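Local coordinates for protein nickel-dependent hydrogenase large subunit (Allochromatium vinosum, PDB 3MYR) that catalyses the reversible oxidation of molecular hydrogen at a nickel-iron centre, as the large subunit of a heterodimeric enzyme that probably recycles hydrogen released by nitrogenase, at residues 202-207 and 244-249; 279-284 and 303-308; 321-326 and 379-384. One frame throughout, in Å; residues are numbered along the deposited sequence.

Contact 1 (202-207 and 244-249); sequences AKFHAI and NLIQSM
Lys203 meets Leu245 at the base of its side chain: CB of Lys203 lies 4.1 Å from CD1 of Leu245, while the extended chain beyond leads away from the other helix, its amino group making a long, weak ion pair with Asp200. Phe204 carries most of the contact. Its CG stands anti to the backbone N (chi1 -167°), and its CA is the one nearest to the CA of Leu245 across the two segments, at 6.6 Å. Three side chains of 244-249 meet the ring, all of them touching CD1 or CE1. CB of Leu245 comes in at the edge, near the ring plane, 4.0 Å from CD1 of Phe204. CE of Met249, on a side chain running at about a right angle to that of Phe204, reaches to 3.5 Å from CD1 of Phe204 and also touches CG and CB. CG1 of Ile246 meets the neighbouring rim atom, 3.7 Å from CE1 of Phe204. Both Met249 CE and Ile246 CG1 approach obliquely. This is packing between two nearly antiparallel helices of the large subunit's helical part: the axes of 203-207 and 244-249 pass 10.9 Å apart at 153°, and across that spacing the Phe204 side chain points toward the other helix. Leu94 and Ala98 of helix 86-112 and Met444 of helix 426-456 also touch Phe204, which therefore lies where several helices converge. Leu245 uses its other end against the backbone, its CD1 standing 3.7 Å from N of Phe204. One turn on, Ile207 and Leu245 reach toward each other tip to tip, with their CD1 atoms 3.9 Å apart. Ile207 also packs on Val242 of the second helix and on Thr237 of the small subunit.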
ATOM      1  N   ALA B 202     -10.189   1.672   9.174  1.00 16.99           N
ATOM      2  CA  ALA B 202      -9.076   0.794   9.477  1.00 17.47           C
ATOM      3  C   ALA B 202      -9.314  -0.081  10.703  1.00 17.55           C
ATOM      4  O   ALA B 202      -8.612  -1.091  10.891  1.00 18.21           O
ATOM      5  CB  ALA B 202      -7.825   1.627   9.698  1.00 16.46           C
ATOM      6  N   LYS B 203     -10.247   0.312  11.574  1.00 16.00           N
ATOM      7  CA  LYS B 203     -10.594  -0.527  12.766  1.00 17.55           C
ATOM      8  C   LYS B 203     -11.140  -1.884  12.357  1.00 17.05           C
ATOM      9  O   LYS B 203     -11.091  -2.836  13.132  1.00 15.87           O
ATOM     10  CB  LYS B 203     -11.711   0.198  13.576  1.00 18.45           C
ATOM     11  CG  LYS B 203     -11.175   1.470  14.251  1.00 18.40           C
ATOM     12  CD  LYS B 203     -12.291   2.131  14.998  1.00 22.22           C
ATOM     13  CE  LYS B 203     -11.707   3.377  15.706  1.00 26.53           C
ATOM     14  NZ  LYS B 203     -12.948   3.998  16.302  1.00 35.62           N
ATOM     15  N   PHE B 204     -11.673  -1.973  11.125  1.00 18.63           N
ATOM     16  CA  PHE B 204     -12.207  -3.246  10.648  1.00 20.18           C
ATOM     17  C   PHE B 204     -11.089  -4.313  10.571  1.00 20.79           C
ATOM     18  O   PHE B 204     -11.258  -5.436  11.055  1.00 18.76           O
ATOM     19  CB  PHE B 204     -12.760  -3.051   9.211  1.00 20.55           C
ATOM     20  CG  PHE B 204     -13.629  -4.198   8.696  1.00 18.35           C
ATOM     21  CD1 PHE B 204     -15.014  -4.163   8.838  1.00 19.50           C
ATOM     22  CD2 PHE B 204     -13.049  -5.285   8.030  1.00 23.16           C
ATOM     23  CE1 PHE B 204     -15.831  -5.171   8.282  1.00 22.20           C
ATOM     24  CE2 PHE B 204     -13.845  -6.328   7.553  1.00 21.10           C
ATOM     25  CZ  PHE B 204     -15.247  -6.239   7.635  1.00 22.56           C
ATOM     26  N   HIS B 205      -9.980  -4.014   9.894  1.00 19.67           N
ATOM     27  CA  HIS B 205      -8.854  -4.949   9.930  1.00 19.87           C
ATOM     28  C   HIS B 205      -8.301  -5.222  11.363  1.00 20.86           C
ATOM     29  O   HIS B 205      -7.804  -6.331  11.638  1.00 21.85           O
ATOM     30  CB  HIS B 205      -7.697  -4.432   9.066  1.00 19.96           C
ATOM     31  CG  HIS B 205      -7.968  -4.540   7.604  1.00 23.80           C
ATOM     32  ND1 HIS B 205      -7.079  -4.088   6.642  1.00 23.28           N
ATOM     33  CD2 HIS B 205      -9.005  -5.118   6.935  1.00 16.93           C
ATOM     34  CE1 HIS B 205      -7.529  -4.438   5.450  1.00 26.38           C
ATOM     35  NE2 HIS B 205      -8.703  -5.041   5.597  1.00 22.81           N
ATOM     36  N   ALA B 206      -8.445  -4.271  12.278  1.00 17.48           N
ATOM     37  CA  ALA B 206      -7.865  -4.504  13.611  1.00 18.98           C
ATOM     38  C   ALA B 206      -8.716  -5.530  14.364  1.00 18.00           C
ATOM     39  O   ALA B 206      -8.194  -6.407  15.050  1.00 18.72           O
ATOM     40  CB  ALA B 206      -7.780  -3.176  14.385  1.00 17.32           C
ATOM     41  N   ILE B 207     -10.028  -5.494  14.142  1.00 18.02           N
ATOM     42  CA  ILE B 207     -10.880  -6.468  14.798  1.00 19.80           C
ATOM     43  C   ILE B 207     -10.545  -7.937  14.405  1.00 20.27           C
ATOM     44  O   ILE B 207     -10.293  -8.762  15.259  1.00 18.90           O
ATOM     45  CB  ILE B 207     -12.369  -6.146  14.608  1.00 20.19           C
ATOM     46  CG1 ILE B 207     -12.711  -4.844  15.333  1.00 16.25           C
ATOM     47  CG2 ILE B 207     -13.293  -7.357  15.100  1.00 20.16           C
ATOM     48  CD1 ILE B 207     -14.172  -4.303  14.981  1.00 18.32           C
ATOM     49  N   ASN B 244     -21.392  -1.950  12.199  1.00 22.39           N
ATOM     50  CA  ASN B 244     -21.409  -0.485  12.059  1.00 24.27           C
ATOM     51  C   ASN B 244     -20.335   0.016  11.094  1.00 24.48           C
ATOM     52  O   ASN B 244     -20.546   0.983  10.347  1.00 24.90           O
ATOM     53  CB  ASN B 244     -21.257   0.198  13.433  1.00 23.96           C
ATOM     54  CG  ASN B 244     -22.578   0.188  14.229  1.00 28.87           C
ATOM     55  OD1 ASN B 244     -23.551  -0.428  13.822  1.00 40.78           O
ATOM     56  ND2 ASN B 244     -22.600   0.859  15.366  1.00 37.10           N
ATOM     57  N   LEU B 245     -19.158  -0.608  11.123  1.00 22.92           N
ATOM     58  CA  LEU B 245     -18.072  -0.164  10.196  1.00 21.81           C
ATOM     59  C   LEU B 245     -18.479  -0.376   8.713  1.00 21.70           C
ATOM     60  O   LEU B 245     -18.219   0.469   7.881  1.00 21.03           O
ATOM     61  CB  LEU B 245     -16.746  -0.908  10.513  1.00 18.85           C
ATOM     62  CG  LEU B 245     -16.177  -0.479  11.854  1.00 19.18           C
ATOM     63  CD1 LEU B 245     -15.170  -1.597  12.407  1.00 19.59           C
ATOM     64  CD2 LEU B 245     -15.521   0.965  11.677  1.00 18.56           C
ATOM     65  N   ILE B 246     -19.193  -1.456   8.402  1.00 19.73           N
ATOM     66  CA  ILE B 246     -19.578  -1.718   6.992  1.00 20.80           C
ATOM     67  C   ILE B 246     -20.543  -0.644   6.479  1.00 22.53           C
ATOM     68  O   ILE B 246     -20.438  -0.165   5.357  1.00 23.73           O
ATOM     69  CB  ILE B 246     -20.277  -3.101   6.882  1.00 20.86           C
ATOM     70  CG1 ILE B 246     -19.237  -4.231   7.065  1.00 21.34           C
ATOM     71  CG2 ILE B 246     -20.993  -3.208   5.520  1.00 18.81           C
ATOM     72  CD1 ILE B 246     -19.885  -5.705   7.181  1.00 20.83           C
ATOM     73  N   GLN B 247     -21.470  -0.247   7.344  1.00 22.42           N
ATOM     74  CA  GLN B 247     -22.377   0.841   7.085  1.00 26.47           C
ATOM     75  C   GLN B 247     -21.690   2.189   6.853  1.00 25.84           C
ATOM     76  O   GLN B 247     -22.068   2.897   5.870  1.00 25.17           O
ATOM     77  CB  GLN B 247     -23.341   0.954   8.244  1.00 27.69           C
ATOM     78  CG  GLN B 247     -24.452   1.909   8.084  1.00 42.38           C
ATOM     79  CD  GLN B 247     -25.481   1.659   9.227  1.00 63.07           C
ATOM     80  OE1 GLN B 247     -25.631   0.495   9.751  1.00 66.49           O
ATOM     81  NE2 GLN B 247     -26.131   2.747   9.677  1.00 64.74           N
ATOM     82  N   SER B 248     -20.719   2.589   7.696  1.00 22.80           N
ATOM     83  CA  SER B 248     -19.997   3.792   7.325  1.00 24.38           C
ATOM     84  C   SER B 248     -19.168   3.710   6.074  1.00 24.02           C
ATOM     85  O   SER B 248     -18.977   4.719   5.414  1.00 25.94           O
ATOM     86  CB  SER B 248     -19.218   4.506   8.436  1.00 26.49           C
ATOM     87  OG  SER B 248     -18.741   3.582   9.275  1.00 33.28           O
ATOM     88  N   MET B 249     -18.677   2.534   5.720  1.00 22.14           N
ATOM     89  CA  MET B 249     -18.039   2.352   4.406  1.00 21.72           C
ATOM     90  C   MET B 249     -19.012   2.596   3.274  1.00 22.74           C
ATOM     91  O   MET B 249     -18.690   3.365   2.358  1.00 23.87           O
ATOM     92  CB  MET B 249     -17.446   0.953   4.263  1.00 19.32           C
ATOM     93  CG  MET B 249     -16.258   0.719   5.168  1.00 23.14           C
ATOM     94  SD  MET B 249     -15.796  -1.013   4.876  1.00 30.48           S
ATOM     95  CE  MET B 249     -15.289  -1.527   6.513  1.00 27.03           C
TER

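Contact 2 (279-284 and 303-308)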
ATOM      1  N   GLY B 279      -4.686  -1.812 -24.920  1.00 25.63           N
ATOM      2  CA  GLY B 279      -5.871  -2.519 -25.352  1.00 26.32           C
ATOM      3  C   GLY B 279      -6.032  -3.964 -24.801  1.00 26.54           C
ATOM      4  O   GLY B 279      -7.002  -4.630 -25.161  1.00 26.16           O
ATOM      5  N   ASN B 280      -5.109  -4.442 -23.970  1.00 24.27           N
ATOM      6  CA  ASN B 280      -5.151  -5.826 -23.419  1.00 25.88           C
ATOM      7  C   ASN B 280      -5.257  -5.734 -21.898  1.00 26.91           C
ATOM      8  O   ASN B 280      -4.583  -4.901 -21.310  1.00 25.25           O
ATOM      9  CB  ASN B 280      -3.855  -6.552 -23.750  1.00 25.70           C
ATOM     10  CG  ASN B 280      -3.533  -6.492 -25.250  1.00 29.19           C
ATOM     11  OD1 ASN B 280      -4.442  -6.567 -26.097  1.00 28.12           O
ATOM     12  ND2 ASN B 280      -2.265  -6.377 -25.575  1.00 26.43           N
ATOM     13  N   PHE B 281      -6.084  -6.579 -21.274  1.00 26.32           N
ATOM     14  CA  PHE B 281      -6.365  -6.486 -19.833  1.00 27.55           C
ATOM     15  C   PHE B 281      -6.340  -7.873 -19.233  1.00 27.64           C
ATOM     16  O   PHE B 281      -6.785  -8.798 -19.854  1.00 30.11           O
ATOM     17  CB  PHE B 281      -7.719  -5.816 -19.589  1.00 23.48           C
ATOM     18  CG  PHE B 281      -7.761  -4.457 -20.147  1.00 24.19           C
ATOM     19  CD1 PHE B 281      -8.039  -4.271 -21.510  1.00 24.27           C
ATOM     20  CD2 PHE B 281      -7.424  -3.342 -19.343  1.00 24.01           C
ATOM     21  CE1 PHE B 281      -8.009  -2.949 -22.099  1.00 20.71           C
ATOM     22  CE2 PHE B 281      -7.403  -2.046 -19.898  1.00 30.76           C
ATOM     23  CZ  PHE B 281      -7.624  -1.868 -21.297  1.00 23.21           C
ATOM     24  N   LEU B 282      -5.826  -8.009 -18.019  1.00 28.06           N
ATOM     25  CA  LEU B 282      -5.714  -9.310 -17.430  1.00 25.83           C
ATOM     26  C   LEU B 282      -6.281  -9.298 -15.995  1.00 27.24           C
ATOM     27  O   LEU B 282      -5.937  -8.405 -15.188  1.00 23.05           O
ATOM     28  CB  LEU B 282      -4.225  -9.709 -17.449  1.00 25.87           C
ATOM     29  CG  LEU B 282      -3.768 -10.908 -16.625  1.00 25.60           C
ATOM     30  CD1 LEU B 282      -4.241 -12.183 -17.352  1.00 26.91           C
ATOM     31  CD2 LEU B 282      -2.258 -10.889 -16.480  1.00 20.96           C
ATOM     32  N   CYS B 283      -7.083 -10.339 -15.686  1.00 27.37           N
ATOM     33  CA  CYS B 283      -7.586 -10.605 -14.344  1.00 27.90           C
ATOM     34  C   CYS B 283      -7.347 -12.052 -13.957  1.00 28.11           C
ATOM     35  O   CYS B 283      -7.662 -12.941 -14.730  1.00 27.28           O
ATOM     36  CB  CYS B 283      -9.100 -10.389 -14.269  1.00 27.49           C
ATOM     37  SG  CYS B 283      -9.566  -8.697 -14.639  1.00 31.37           S
ATOM     38  N   TYR B 284      -6.918 -12.276 -12.721  1.00 26.49           N
ATOM     39  CA  TYR B 284      -6.954 -13.618 -12.164  1.00 25.51           C
ATOM     40  C   TYR B 284      -8.297 -13.903 -11.509  1.00 27.64           C
ATOM     41  O   TYR B 284      -8.617 -15.088 -11.264  1.00 27.47           O
ATOM     42  CB  TYR B 284      -5.831 -13.820 -11.159  1.00 23.72           C
ATOM     43  CG  TYR B 284      -4.425 -13.553 -11.653  1.00 20.44           C
ATOM     44  CD1 TYR B 284      -4.090 -13.691 -13.018  1.00 18.22           C
ATOM     45  CD2 TYR B 284      -3.382 -13.275 -10.722  1.00 18.62           C
ATOM     46  CE1 TYR B 284      -2.750 -13.494 -13.457  1.00 22.03           C
ATOM     47  CE2 TYR B 284      -1.997 -13.057 -11.169  1.00 20.20           C
ATOM     48  CZ  TYR B 284      -1.731 -13.121 -12.538  1.00 20.52           C
ATOM     49  OH  TYR B 284      -0.425 -12.891 -12.949  1.00 21.27           O
ATOM     50  N   GLY B 303      -9.871 -13.947 -16.439  1.00 29.04           N
ATOM     51  CA  GLY B 303      -9.805 -13.942 -17.903  1.00 27.27           C
ATOM     52  C   GLY B 303      -8.950 -12.794 -18.427  1.00 27.58           C
ATOM     53  O   GLY B 303      -8.417 -11.977 -17.674  1.00 24.61           O
ATOM     54  N   ALA B 304      -8.847 -12.735 -19.741  1.00 28.12           N
ATOM     55  CA  ALA B 304      -8.028 -11.755 -20.415  1.00 29.62           C
ATOM     56  C   ALA B 304      -8.826 -11.228 -21.603  1.00 29.98           C
ATOM     57  O   ALA B 304      -9.459 -12.005 -22.345  1.00 29.74           O
ATOM     58  CB  ALA B 304      -6.754 -12.432 -20.929  1.00 28.65           C
ATOM     59  N   ILE B 305      -8.652  -9.943 -21.869  1.00 29.24           N
ATOM     60  CA  ILE B 305      -9.248  -9.282 -23.017  1.00 28.86           C
ATOM     61  C   ILE B 305      -8.096  -8.825 -23.854  1.00 31.53           C
ATOM     62  O   ILE B 305      -7.088  -8.308 -23.319  1.00 30.55           O
ATOM     63  CB  ILE B 305     -10.073  -8.071 -22.549  1.00 29.23           C
ATOM     64  CG1 ILE B 305     -11.341  -8.566 -21.883  1.00 28.52           C
ATOM     65  CG2 ILE B 305     -10.395  -7.060 -23.689  1.00 22.80           C
ATOM     66  CD1 ILE B 305     -11.944  -7.544 -20.880  1.00 30.76           C
ATOM     67  N   LEU B 306      -8.214  -9.048 -25.168  1.00 32.43           N
ATOM     68  CA  LEU B 306      -7.173  -8.616 -26.081  1.00 33.77           C
ATOM     69  C   LEU B 306      -7.764  -7.637 -27.063  1.00 35.36           C
ATOM     70  O   LEU B 306      -8.927  -7.808 -27.493  1.00 33.92           O
ATOM     71  CB  LEU B 306      -6.592  -9.789 -26.831  1.00 33.19           C
ATOM     72  CG  LEU B 306      -5.925 -10.848 -25.936  1.00 34.87           C
ATOM     73  CD1 LEU B 306      -5.425 -11.953 -26.875  1.00 37.34           C
ATOM     74  CD2 LEU B 306      -4.777 -10.203 -25.185  1.00 34.13           C
ATOM     75  N   ASP B 307      -6.996  -6.589 -27.376  1.00 34.13           N
ATOM     76  CA  ASP B 307      -7.347  -5.723 -28.515  1.00 35.97           C
ATOM     77  C   ASP B 307      -8.737  -5.081 -28.320  1.00 34.64           C
ATOM     78  O   ASP B 307      -9.466  -4.896 -29.290  1.00 32.06           O
ATOM     79  CB  ASP B 307      -7.301  -6.522 -29.868  1.00 38.79           C
ATOM     80  CG  ASP B 307      -5.915  -7.202 -30.111  1.00 48.30           C
ATOM     81  OD1 ASP B 307      -4.884  -6.587 -29.708  1.00 57.91           O
ATOM     82  OD2 ASP B 307      -5.828  -8.364 -30.637  1.00 51.23           O
ATOM     83  N   ARG B 308      -9.099  -4.772 -27.064  1.00 34.00           N
ATOM     84  CA  ARG B 308     -10.374  -4.061 -26.719  1.00 33.29           C
ATOM     85  C   ARG B 308     -11.618  -4.811 -27.190  1.00 33.94           C
ATOM     86  O   ARG B 308     -12.698  -4.237 -27.369  1.00 33.68           O
ATOM     87  CB  ARG B 308     -10.383  -2.604 -27.215  1.00 32.04           C
ATOM     88  CG  ARG B 308      -9.255  -1.796 -26.604  1.00 31.94           C
ATOM     89  CD  ARG B 308      -9.273  -0.366 -27.074  1.00 35.95           C
ATOM     90  NE  ARG B 308      -8.213   0.499 -26.519  1.00 35.11           N
ATOM     91  CZ  ARG B 308      -8.123   1.820 -26.801  1.00 48.02           C
ATOM     92  NH1 ARG B 308      -9.016   2.411 -27.631  1.00 39.94           N
ATOM     93  NH2 ARG B 308      -7.193   2.596 -26.227  1.00 43.26           N
TER
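The contact is an antiparallel strand pairing, 281-283 against 303-305, in the hairpin formed by strands 281-288 and 300-305; the short axes run 4.8 Å apart at 172°. Phe281 with Ile305 and Cys283 with Gly303 are hydrogen-bonded pairs, each closed by two backbone bonds, and Leu282 with Ala304 between them is a non-hydrogen-bonded pair. On the face of Phe281, Cys283 and Ile305, CG2 of Ile305 sits obliquely to the phenyl ring, 4.3 Å from CD1 of Phe281, and helix 390-399 packs on all three residues. The other face carries Leu282 and Ala304, with Trp381 touching Leu282. Beyond the strand, a side chain takes over the pairing: Asn280 OD1 accepts the N-H of Asp307, N to OD1 2.9 Å, nearly along the C=O axis, with an N-H...O angle of 160°. Its CG, anti to the carbonyl carbon (chi1 -53°), is flanked by CD2 of Leu306, and ND2 bonds to the carbonyl of Ser385. Next to it, N of Arg308 donates to a lone pair of Gly279 O, 2.8 Å away. The extended Arg308 chain passes Gly279, with CG of Arg308 3.7 Å from CA of Gly279, and NE forms a salt bridge with Glu276. Two backbone N-H groups past the strand end are thus held, one by an amide and one by a carbonyl, in a two-stranded antiparallel beta hairpin.

Contact 3 (321-326 and 379-384); sequences TGEIQE and PRWKGR
The indole of Trp381 has CG of Lys382 over the centre of one face, 4.1 Å above the plane, and Glu323 OE1 and Ile324 CG1 at its edge. Glu323 and Trp381 lie side by side, pointing the same way, with carboxylate and ring planes 87° apart. NE1 of Trp381 donates to OE1 of Glu323 at 2.8 Å, a bent bond (136°) that meets the carboxylate from above its plane. The same OE1 accepts from the backbone N of Asp317, so two donors grip it. OE2 of Glu323 is 4.2 Å from NZ of Lys382, too far for a salt bridge, but that charge probably still favours the carboxylate form. Ile324 and Trp381 are a non-hydrogen-bonded pair of the two-stranded antiparallel sheet 324-327 with 378-381, where Gln325 and Arg380 form the hydrogen-bonded pair; Glu323 and Lys382 lie just beyond. The strand ends in a type I' turn from Trp381 to Arg384. Lys382 N bonds to Glu323 O at 2.7 Å, and a water donates to that oxygen while accepting from Gln325 NE2 and Gly383 N. At the other end, OE1 of Glu326 lies 4.0 Å from CG of Pro379; Glu326 approaches the magnesium ion held by Glu42, Ala506 and His561 without being among those ligands.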
ATOM      1  N   THR B 321       3.953 -22.622 -18.517  1.00 35.45           N
ATOM      2  CA  THR B 321       5.249 -21.958 -18.404  1.00 35.88           C
ATOM      3  C   THR B 321       5.492 -21.056 -19.606  1.00 35.32           C
ATOM      4  O   THR B 321       6.323 -20.149 -19.546  1.00 37.14           O
ATOM      5  CB  THR B 321       6.423 -22.937 -18.266  1.00 36.83           C
ATOM      6  OG1 THR B 321       6.474 -23.695 -19.456  1.00 43.83           O
ATOM      7  CG2 THR B 321       6.201 -23.965 -17.141  1.00 37.38           C
ATOM      8  N   GLY B 322       4.706 -21.210 -20.658  1.00 35.41           N
ATOM      9  CA  GLY B 322       4.771 -20.286 -21.794  1.00 35.37           C
ATOM     10  C   GLY B 322       3.750 -19.164 -21.714  1.00 34.66           C
ATOM     11  O   GLY B 322       3.562 -18.393 -22.673  1.00 36.24           O
ATOM     12  N   GLU B 323       3.029 -19.058 -20.611  1.00 31.27           N
ATOM     13  CA  GLU B 323       1.990 -18.066 -20.634  1.00 30.54           C
ATOM     14  C   GLU B 323       2.375 -16.754 -19.876  1.00 29.78           C
ATOM     15  O   GLU B 323       2.700 -15.719 -20.516  1.00 29.31           O
ATOM     16  CB  GLU B 323       0.657 -18.708 -20.240  1.00 29.89           C
ATOM     17  CG  GLU B 323      -0.441 -17.731 -19.803  1.00 32.11           C
ATOM     18  CD  GLU B 323      -1.847 -18.376 -19.815  1.00 31.38           C
ATOM     19  OE1 GLU B 323      -2.766 -17.790 -19.241  1.00 33.86           O
ATOM     20  OE2 GLU B 323      -2.018 -19.465 -20.414  1.00 38.42           O
ATOM     21  N   ILE B 324       2.433 -16.814 -18.556  1.00 28.72           N
ATOM     22  CA  ILE B 324       2.956 -15.677 -17.759  1.00 28.49           C
ATOM     23  C   ILE B 324       4.466 -15.825 -17.634  1.00 27.62           C
ATOM     24  O   ILE B 324       4.948 -16.833 -17.083  1.00 26.24           O
ATOM     25  CB  ILE B 324       2.380 -15.639 -16.364  1.00 28.37           C
ATOM     26  CG1 ILE B 324       0.881 -15.303 -16.451  1.00 30.80           C
ATOM     27  CG2 ILE B 324       3.112 -14.568 -15.498  1.00 26.18           C
ATOM     28  CD1 ILE B 324       0.102 -15.556 -15.204  1.00 28.81           C
ATOM     29  N   GLN B 325       5.194 -14.824 -18.124  1.00 24.10           N
ATOM     30  CA  GLN B 325       6.646 -14.843 -17.983  1.00 25.99           C
ATOM     31  C   GLN B 325       7.134 -13.481 -17.647  1.00 25.50           C
ATOM     32  O   GLN B 325       6.537 -12.516 -18.107  1.00 25.06           O
ATOM     33  CB  GLN B 325       7.330 -15.228 -19.322  1.00 25.50           C
ATOM     34  CG  GLN B 325       6.840 -16.523 -19.948  1.00 27.90           C
ATOM     35  CD  GLN B 325       7.436 -16.747 -21.343  1.00 36.04           C
ATOM     36  OE1 GLN B 325       8.230 -17.620 -21.490  1.00 38.99           O
ATOM     37  NE2 GLN B 325       7.012 -15.969 -22.363  1.00 41.85           N
ATOM     38  N   GLU B 326       8.277 -13.397 -16.971  1.00 23.60           N
ATOM     39  CA  GLU B 326       8.856 -12.090 -16.724  1.00 23.53           C
ATOM     40  C   GLU B 326      10.167 -11.970 -17.466  1.00 24.85           C
ATOM     41  O   GLU B 326      11.029 -12.904 -17.400  1.00 25.42           O
ATOM     42  CB  GLU B 326       9.117 -11.879 -15.237  1.00 23.60           C
ATOM     43  CG  GLU B 326       7.831 -11.832 -14.386  1.00 23.34           C
ATOM     44  CD  GLU B 326       8.111 -11.631 -12.905  1.00 26.70           C
ATOM     45  OE1 GLU B 326       7.806 -10.505 -12.428  1.00 26.21           O
ATOM     46  OE2 GLU B 326       8.612 -12.582 -12.225  1.00 28.81           O
ATOM     47  N   PRO B 379       6.647  -8.163 -16.940  1.00 21.95           N
ATOM     48  CA  PRO B 379       5.786  -9.340 -17.053  1.00 22.55           C
ATOM     49  C   PRO B 379       5.035  -9.213 -18.374  1.00 24.49           C
ATOM     50  O   PRO B 379       4.617  -8.109 -18.752  1.00 24.41           O
ATOM     51  CB  PRO B 379       4.796  -9.179 -15.845  1.00 17.63           C
ATOM     52  CG  PRO B 379       5.538  -8.320 -14.898  1.00 19.28           C
ATOM     53  CD  PRO B 379       6.188  -7.294 -15.847  1.00 19.62           C
ATOM     54  N   ARG B 380       4.835 -10.340 -19.036  1.00 23.80           N
ATOM     55  CA  ARG B 380       4.081 -10.379 -20.296  1.00 25.26           C
ATOM     56  C   ARG B 380       3.126 -11.580 -20.223  1.00 25.60           C
ATOM     57  O   ARG B 380       3.444 -12.596 -19.581  1.00 26.48           O
ATOM     58  CB  ARG B 380       5.054 -10.551 -21.499  1.00 24.91           C
ATOM     59  CG  ARG B 380       6.011  -9.350 -21.749  1.00 24.34           C
ATOM     60  CD  ARG B 380       5.209  -8.121 -22.092  1.00 24.00           C
ATOM     61  NE  ARG B 380       6.049  -6.933 -22.355  1.00 27.63           N
ATOM     62  CZ  ARG B 380       6.331  -5.969 -21.461  1.00 29.87           C
ATOM     63  NH1 ARG B 380       5.932  -6.071 -20.196  1.00 27.98           N
ATOM     64  NH2 ARG B 380       7.055  -4.912 -21.815  1.00 26.48           N
ATOM     65  N   TRP B 381       1.989 -11.493 -20.905  1.00 25.76           N
ATOM     66  CA  TRP B 381       1.026 -12.589 -20.917  1.00 26.13           C
ATOM     67  C   TRP B 381       1.027 -13.114 -22.338  1.00 28.15           C
ATOM     68  O   TRP B 381       0.622 -12.376 -23.258  1.00 26.87           O
ATOM     69  CB  TRP B 381      -0.382 -12.074 -20.532  1.00 25.16           C
ATOM     70  CG  TRP B 381      -1.401 -13.210 -20.460  1.00 29.28           C
ATOM     71  CD1 TRP B 381      -1.527 -14.145 -19.454  1.00 26.40           C
ATOM     72  CD2 TRP B 381      -2.375 -13.571 -21.461  1.00 27.15           C
ATOM     73  NE1 TRP B 381      -2.526 -15.030 -19.765  1.00 29.99           N
ATOM     74  CE2 TRP B 381      -3.041 -14.725 -21.001  1.00 27.90           C
ATOM     75  CE3 TRP B 381      -2.758 -13.016 -22.695  1.00 27.12           C
ATOM     76  CZ2 TRP B 381      -4.094 -15.334 -21.719  1.00 26.34           C
ATOM     77  CZ3 TRP B 381      -3.783 -13.649 -23.448  1.00 28.29           C
ATOM     78  CH2 TRP B 381      -4.427 -14.811 -22.950  1.00 31.01           C
ATOM     79  N   LYS B 382       1.538 -14.337 -22.540  1.00 28.83           N
ATOM     80  CA  LYS B 382       1.712 -14.883 -23.914  1.00 30.21           C
ATOM     81  C   LYS B 382       2.416 -13.865 -24.843  1.00 31.29           C
ATOM     82  O   LYS B 382       1.973 -13.618 -25.977  1.00 31.00           O
ATOM     83  CB  LYS B 382       0.332 -15.269 -24.488  1.00 30.85           C
ATOM     84  CG  LYS B 382      -0.320 -16.480 -23.771  1.00 31.82           C
ATOM     85  CD  LYS B 382      -1.607 -16.975 -24.495  1.00 33.49           C
ATOM     86  CE  LYS B 382      -2.262 -18.060 -23.648  1.00 32.78           C
ATOM     87  NZ  LYS B 382      -3.555 -18.610 -24.245  1.00 39.27           N
ATOM     88  N   GLY B 383       3.468 -13.219 -24.352  1.00 29.45           N
ATOM     89  CA  GLY B 383       4.150 -12.183 -25.144  1.00 29.52           C
ATOM     90  C   GLY B 383       3.518 -10.782 -25.194  1.00 32.46           C
ATOM     91  O   GLY B 383       4.142  -9.885 -25.682  1.00 35.47           O
ATOM     92  N   ARG B 384       2.314 -10.570 -24.675  1.00 30.72           N
ATOM     93  CA  ARG B 384       1.659  -9.267 -24.725  1.00 30.65           C
ATOM     94  C   ARG B 384       1.857  -8.490 -23.451  1.00 28.70           C
ATOM     95  O   ARG B 384       1.855  -9.062 -22.362  1.00 29.86           O
ATOM     96  CB  ARG B 384       0.159  -9.435 -25.004  1.00 31.05           C
ATOM     97  CG  ARG B 384       0.009  -9.899 -26.491  1.00 38.28           C
ATOM     98  CD  ARG B 384      -1.255 -10.537 -26.788  1.00 48.24           C
ATOM     99  NE  ARG B 384      -1.000 -11.955 -26.896  1.00 59.29           N
ATOM    100  CZ  ARG B 384      -1.346 -12.724 -27.919  1.00 55.80           C
ATOM    101  NH1 ARG B 384      -2.016 -12.216 -28.942  1.00 58.49           N
ATOM    102  NH2 ARG B 384      -1.033 -14.005 -27.883  1.00 54.07           N
TER
HETATM  103  O   HOH W   1       4.645 -14.123 -21.928  1.00 18.96           O

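From the N terminus, contact 1 comes first, bringing helix 236-265 back against helix 203-209 across 36 intervening residues. Contact 2 then closes an 18-residue loop as a hairpin, and contact 3 closes a longer one of 52 residues. All three follow in series, none nesting within or crossing another. Contact 1 stands apart, its centre 33 Å from that of contact 2 and 38 Å from that of contact 3, on the opposite side of the chain's centre. Contacts 2 and 3, with centres 13 Å apart, touch directly: CB of Ala304 packs 3.9 Å from CH2 of Trp381, and OH of Tyr284 lies 3.5 Å from CD1 of Ile324, joining the two small sheets.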